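Long-range contact in ribonucleoside triphosphate reductase (Lactobacillus leichmannii, PDB 1L1L), which catalyses the reduction of ribonucleoside triphosphates to deoxyribonucleotides, as a monomeric, allosterically regulated class II enzyme that depends on a B12 cofactor: residues L209-D222 with K247-P259. Residues are numbered along the deposited sequence; the frame is centred on the assembly and turned at random.
Sequences LVQDADSIYYRLPD and KQKLILDLSDIRP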
loop_
_atom_site.group_PDB
_atom_site.type_symbol
_atom_site.label_atom_id
_atom_site.label_comp_id
_atom_site.label_asym_id
_atom_site.label_seq_id
_atom_site.Cartn_x
_atom_site.Cartn_y
_atom_site.Cartn_z
ATOM N N LEU A 209 41.555 -3.584 2.365
ATOM C CA LEU A 209 41.013 -3.711 3.713
ATOM C C LEU A 209 42.037 -3.535 4.834
ATOM O O LEU A 209 43.081 -4.194 4.861
ATOM C CB LEU A 209 40.317 -5.068 3.874
ATOM C CG LEU A 209 39.653 -5.315 5.234
ATOM C CD1 LEU A 209 38.564 -4.273 5.474
ATOM C CD2 LEU A 209 39.067 -6.714 5.274
ATOM N N VAL A 210 41.721 -2.641 5.763
ATOM C CA VAL A 210 42.585 -2.381 6.907
ATOM C C VAL A 210 41.933 -2.998 8.138
ATOM O O VAL A 210 40.972 -2.455 8.678
ATOM C CB VAL A 210 42.766 -0.865 7.141
ATOM C CG1 VAL A 210 43.650 -0.629 8.355
ATOM C CG2 VAL A 210 43.371 -0.216 5.902
ATOM N N GLN A 211 42.451 -4.140 8.574
ATOM C CA GLN A 211 41.896 -4.817 9.737
ATOM C C GLN A 211 42.919 -5.022 10.845
ATOM O O GLN A 211 44.127 -4.989 10.614
ATOM C CB GLN A 211 41.314 -6.177 9.331
ATOM C CG GLN A 211 40.945 -7.078 10.509
ATOM C CD GLN A 211 40.362 -8.412 10.078
ATOM O OE1 GLN A 211 40.935 -9.109 9.237
ATOM N NE2 GLN A 211 39.222 -8.780 10.662
ATOM N N ASP A 212 42.406 -5.223 12.052
ATOM C CA ASP A 212 43.224 -5.475 13.224
ATOM C C ASP A 212 42.419 -6.409 14.124
ATOM O O ASP A 212 41.207 -6.546 13.960
ATOM C CB ASP A 212 43.575 -4.161 13.944
ATOM C CG ASP A 212 42.351 -3.389 14.409
ATOM O OD1 ASP A 212 41.616 -3.896 15.285
ATOM O OD2 ASP A 212 42.131 -2.267 13.902
ATOM N N ALA A 213 43.099 -7.058 15.061
ATOM C CA ALA A 213 42.468 -8.007 15.972
ATOM C C ALA A 213 41.182 -7.547 16.668
ATOM O O ALA A 213 40.273 -8.348 16.886
ATOM C CB ALA A 213 43.488 -8.455 17.021
ATOM N N ASP A 214 41.104 -6.263 17.008
ATOM C CA ASP A 214 39.945 -5.716 17.719
ATOM C C ASP A 214 38.689 -5.425 16.885
ATOM O O ASP A 214 37.605 -5.220 17.438
ATOM C CB ASP A 214 40.369 -4.444 18.467
ATOM C CG ASP A 214 39.217 -3.786 19.205
ATOM O OD1 ASP A 214 38.559 -4.469 20.026
ATOM O OD2 ASP A 214 38.973 -2.583 18.965
ATOM N N SER A 215 38.826 -5.413 15.563
ATOM C CA SER A 215 37.692 -5.134 14.689
ATOM C C SER A 215 36.568 -6.160 14.783
ATOM O O SER A 215 36.803 -7.345 15.012
ATOM C CB SER A 215 38.155 -5.046 13.233
ATOM O OG SER A 215 38.987 -3.921 13.024
ATOM N N ILE A 216 35.337 -5.687 14.613
ATOM C CA ILE A 216 34.170 -6.562 14.624
ATOM C C ILE A 216 33.979 -6.912 13.157
ATOM O O ILE A 216 33.990 -6.030 12.297
ATOM C CB ILE A 216 32.913 -5.839 15.145
ATOM C CG1 ILE A 216 33.170 -5.305 16.557
ATOM C CG2 ILE A 216 31.727 -6.800 15.155
ATOM C CD1 ILE A 216 32.050 -4.432 17.104
ATOM N N TYR A 217 33.822 -8.198 12.868
ATOM C CA TYR A 217 33.668 -8.645 11.493
ATOM C C TYR A 217 32.422 -9.497 11.286
ATOM O O TYR A 217 32.133 -10.391 12.083
ATOM C CB TYR A 217 34.928 -9.413 11.082
ATOM C CG TYR A 217 34.822 -10.152 9.771
ATOM C CD1 TYR A 217 34.202 -11.400 9.702
ATOM C CD2 TYR A 217 35.333 -9.599 8.596
ATOM C CE1 TYR A 217 34.091 -12.080 8.497
ATOM C CE2 TYR A 217 35.226 -10.275 7.381
ATOM C CZ TYR A 217 34.603 -11.514 7.343
ATOM O OH TYR A 217 34.483 -12.186 6.151
ATOM N N TYR A 218 31.689 -9.214 10.209
ATOM C CA TYR A 218 30.469 -9.948 9.885
ATOM C C TYR A 218 30.382 -10.287 8.398
ATOM O O TYR A 218 30.448 -9.408 7.532
ATOM C CB TYR A 218 29.235 -9.135 10.293
ATOM C CG TYR A 218 27.906 -9.819 10.004
ATOM C CD1 TYR A 218 26.808 -9.084 9.554
ATOM C CD2 TYR A 218 27.743 -11.196 10.189
ATOM C CE1 TYR A 218 25.580 -9.701 9.292
ATOM C CE2 TYR A 218 26.519 -11.824 9.930
ATOM C CZ TYR A 218 25.445 -11.071 9.481
ATOM O OH TYR A 218 24.238 -11.678 9.213
ATOM N N ARG A 219 30.234 -11.576 8.116
ATOM C CA ARG A 219 30.112 -12.080 6.755
ATOM C C ARG A 219 28.612 -12.181 6.489
ATOM O O ARG A 219 27.925 -12.980 7.126
ATOM C CB ARG A 219 30.771 -13.466 6.664
ATOM C CG ARG A 219 30.288 -14.329 5.511
ATOM C CD ARG A 219 30.739 -13.786 4.174
ATOM N NE ARG A 219 32.086 -14.218 3.826
ATOM C CZ ARG A 219 32.694 -13.884 2.695
ATOM N NH1 ARG A 219 32.068 -13.116 1.813
ATOM N NH2 ARG A 219 33.922 -14.318 2.437
ATOM N N LEU A 220 28.102 -11.373 5.565
ATOM C CA LEU A 220 26.672 -11.383 5.280
ATOM C C LEU A 220 26.144 -12.560 4.479
ATOM O O LEU A 220 26.618 -12.847 3.381
ATOM C CB LEU A 220 26.244 -10.105 4.556
ATOM C CG LEU A 220 25.925 -8.886 5.422
ATOM C CD1 LEU A 220 27.187 -8.407 6.096
ATOM C CD2 LEU A 220 25.313 -7.794 4.559
ATOM N N PRO A 221 25.167 -13.278 5.040
ATOM C CA PRO A 221 24.639 -14.395 4.262
ATOM C C PRO A 221 23.893 -13.729 3.116
ATOM O O PRO A 221 23.294 -12.669 3.299
ATOM C CB PRO A 221 23.716 -15.103 5.254
ATOM C CG PRO A 221 23.375 -14.032 6.267
ATOM C CD PRO A 221 24.657 -13.292 6.420
ATOM N N ASP A 222 23.966 -14.308 1.926
ATOM C CA ASP A 222 23.286 -13.731 0.776
ATOM C C ASP A 222 21.769 -13.913 0.878
ATOM O O ASP A 222 21.154 -14.581 0.048
ATOM C CB ASP A 222 23.838 -14.368 -0.498
ATOM C CG ASP A 222 23.080 -13.959 -1.741
ATOM O OD1 ASP A 222 22.477 -12.863 -1.755
ATOM O OD2 ASP A 222 23.105 -14.738 -2.720
ATOM N N LYS A 247 33.594 -1.486 21.359
ATOM C CA LYS A 247 34.266 -1.684 20.080
ATOM C C LYS A 247 33.729 -0.686 19.059
ATOM O O LYS A 247 32.517 -0.558 18.885
ATOM C CB LYS A 247 34.035 -3.112 19.592
ATOM C CG LYS A 247 34.629 -4.170 20.498
ATOM C CD LYS A 247 34.154 -5.553 20.096
ATOM C CE LYS A 247 34.769 -6.629 20.979
ATOM N NZ LYS A 247 36.258 -6.651 20.880
ATOM N N GLN A 248 34.633 0.020 18.387
ATOM C CA GLN A 248 34.239 1.021 17.401
ATOM C C GLN A 248 34.832 0.738 16.028
ATOM O O GLN A 248 35.036 1.651 15.228
ATOM C CB GLN A 248 34.670 2.414 17.869
ATOM C CG GLN A 248 34.244 2.747 19.292
ATOM C CD GLN A 248 34.719 4.123 19.746
ATOM O OE1 GLN A 248 34.983 4.337 20.932
ATOM N NE2 GLN A 248 34.816 5.062 18.807
ATOM N N LYS A 249 35.114 -0.531 15.761
ATOM C CA LYS A 249 35.669 -0.928 14.479
ATOM C C LYS A 249 34.815 -2.040 13.886
ATOM O O LYS A 249 34.828 -3.169 14.370
ATOM C CB LYS A 249 37.113 -1.401 14.654
ATOM C CG LYS A 249 38.060 -0.304 15.114
ATOM C CD LYS A 249 39.506 -0.794 15.178
ATOM C CE LYS A 249 40.453 0.337 15.566
ATOM N NZ LYS A 249 41.890 -0.085 15.593
ATOM N N LEU A 250 34.072 -1.709 12.835
ATOM C CA LEU A 250 33.196 -2.673 12.184
ATOM C C LEU A 250 33.574 -2.932 10.732
ATOM O O LEU A 250 33.822 -2.005 9.960
ATOM C CB LEU A 250 31.742 -2.194 12.253
ATOM C CG LEU A 250 30.719 -3.101 11.559
ATOM C CD1 LEU A 250 30.864 -4.523 12.093
ATOM C CD2 LEU A 250 29.304 -2.568 11.787
ATOM N N ILE A 251 33.616 -4.207 10.369
ATOM C CA ILE A 251 33.939 -4.602 9.010
ATOM C C ILE A 251 32.834 -5.524 8.513
ATOM O O ILE A 251 32.708 -6.650 8.985
ATOM C CB ILE A 251 35.269 -5.371 8.941
ATOM C CG1 ILE A 251 36.390 -4.552 9.589
ATOM C CG2 ILE A 251 35.598 -5.682 7.483
ATOM C CD1 ILE A 251 37.694 -5.319 9.768
ATOM N N LEU A 252 32.026 -5.040 7.577
ATOM C CA LEU A 252 30.942 -5.847 7.020
ATOM C C LEU A 252 31.371 -6.374 5.651
ATOM O O LEU A 252 31.693 -5.598 4.743
ATOM C CB LEU A 252 29.662 -5.009 6.903
ATOM C CG LEU A 252 29.060 -4.548 8.233
ATOM C CD1 LEU A 252 27.835 -3.682 7.977
ATOM C CD2 LEU A 252 28.680 -5.755 9.077
ATOM N N ASP A 253 31.384 -7.698 5.516
ATOM C CA ASP A 253 31.793 -8.352 4.274
ATOM C C ASP A 253 30.567 -8.741 3.435
ATOM O O ASP A 253 29.784 -9.600 3.847
ATOM C CB ASP A 253 32.605 -9.611 4.608
ATOM C CG ASP A 253 33.395 -10.131 3.427
ATOM O OD1 ASP A 253 32.859 -10.131 2.301
ATOM O OD2 ASP A 253 34.553 -10.560 3.627
ATOM N N LEU A 254 30.408 -8.109 2.271
ATOM C CA LEU A 254 29.275 -8.385 1.378
ATOM C C LEU A 254 29.766 -9.068 0.096
ATOM O O LEU A 254 29.226 -8.837 -0.990
ATOM C CB LEU A 254 28.561 -7.079 0.988
ATOM C CG LEU A 254 28.490 -5.923 1.991
ATOM C CD1 LEU A 254 27.514 -4.879 1.463
ATOM C CD2 LEU A 254 28.047 -6.415 3.357
ATOM N N SER A 255 30.797 -9.897 0.220
ATOM C CA SER A 255 31.352 -10.585 -0.943
ATOM C C SER A 255 30.408 -11.663 -1.471
ATOM O O SER A 255 30.485 -12.040 -2.641
ATOM C CB SER A 255 32.707 -11.215 -0.593
ATOM O OG SER A 255 33.661 -10.227 -0.220
ATOM N N ASP A 256 29.516 -12.147 -0.611
ATOM C CA ASP A 256 28.570 -13.199 -0.992
ATOM C C ASP A 256 27.254 -12.692 -1.551
ATOM O O ASP A 256 26.474 -13.465 -2.107
ATOM C CB ASP A 256 28.277 -14.110 0.200
ATOM C CG ASP A 256 29.463 -14.974 0.571
ATOM O OD1 ASP A 256 30.181 -15.399 -0.358
ATOM O OD2 ASP A 256 29.675 -15.231 1.779
ATOM N N ILE A 257 26.992 -11.398 -1.404
ATOM C CA ILE A 257 25.745 -10.855 -1.916
ATOM C C ILE A 257 25.662 -11.061 -3.427
ATOM O O ILE A 257 26.598 -10.737 -4.157
ATOM C CB ILE A 257 25.612 -9.353 -1.599
ATOM C CG1 ILE A 257 25.783 -9.130 -0.095
ATOM C CG2 ILE A 257 24.259 -8.845 -2.055
ATOM C CD1 ILE A 257 24.871 -9.975 0.758
ATOM N N ARG A 258 24.538 -11.606 -3.885
ATOM C CA ARG A 258 24.336 -11.870 -5.308
ATOM C C ARG A 258 24.331 -10.586 -6.128
ATOM O O ARG A 258 23.816 -9.557 -5.696
ATOM C CB ARG A 258 23.016 -12.618 -5.532
ATOM C CG ARG A 258 21.780 -11.750 -5.373
ATOM C CD ARG A 258 20.514 -12.590 -5.302
ATOM N NE ARG A 258 20.575 -13.542 -4.201
ATOM C CZ ARG A 258 19.539 -14.246 -3.759
ATOM N NH1 ARG A 258 18.346 -14.106 -4.325
ATOM N NH2 ARG A 258 19.697 -15.091 -2.752
ATOM N N PRO A 259 24.883 -10.645 -7.343
ATOM C CA PRO A 259 24.963 -9.505 -8.257
ATOM C C PRO A 259 23.630 -9.002 -8.791
ATOM O O PRO A 259 22.584 -9.620 -8.601
ATOM C CB PRO A 259 25.868 -10.025 -9.365
ATOM C CG PRO A 259 25.488 -11.478 -9.433
ATOM C CD PRO A 259 25.455 -11.853 -7.964
HETATM O O HOH W 1 28.378 -11.501 2.104
#
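Asp253 is met by Tyr217 and Arg219 through different oxygens. The hydroxyl donates, Tyr217 OH to Asp253 OD2 being 3.0 Å. It approaches from above the carboxylate plane, and ring and carboxylate stand nearly perpendicular, 83° apart. CG of Tyr217 lies opposite its backbone N (chi1 170°), and the ring slants across Ile251 to reach the acid. The Arg219 chain is bent at chi2 and chi3, which folds its guanidinium between two acids. Asp253 lies over one face and Asp256 OD2 over the other. Arg219 NH1 is 3.1 Å from Asp253 OD1 and 3.2 Å from Asp256 OD2, but no N-H points at either oxygen, so these salt bridges rest on charge alone. OD1 of Asp253 also accepts from Ser255 N, making an Asx turn, and from Ser255 OG; together these probably steady the carboxylate.

Strands 216-219 and 249-253 run parallel, the two strands of a beta-alpha-beta unit connected through helix 224-236 in the insertion domain of the B12-dependent reductase. Strand 249-253 is the middle one of three, with strand 183-187 along its other edge. Five backbone hydrogen bonds join the pair, from Ile216 N to Lys249 O through to Leu220 N to Asp253 O. Just past the last rung a water bridges the segments, donating to Leu220 O and Asp253 O and accepting from Asp256 N.

On the Tyr217 face, CD1 of Ile251 packs against CB of Ser215 and CB of Gln211. On the other face, CD2 of Leu252 sits at the ring edge of Tyr218, 3.8 Å from Tyr218 CD1. The ring itself leans onto Leu229 and Leu233 of the helix.

Extended Lys249 brings NZ to Asp212 OD2 at 2.8 Å. Arg258 NE is shared between both oxygens of Asp222, with OD2 the one in the guanidinium plane.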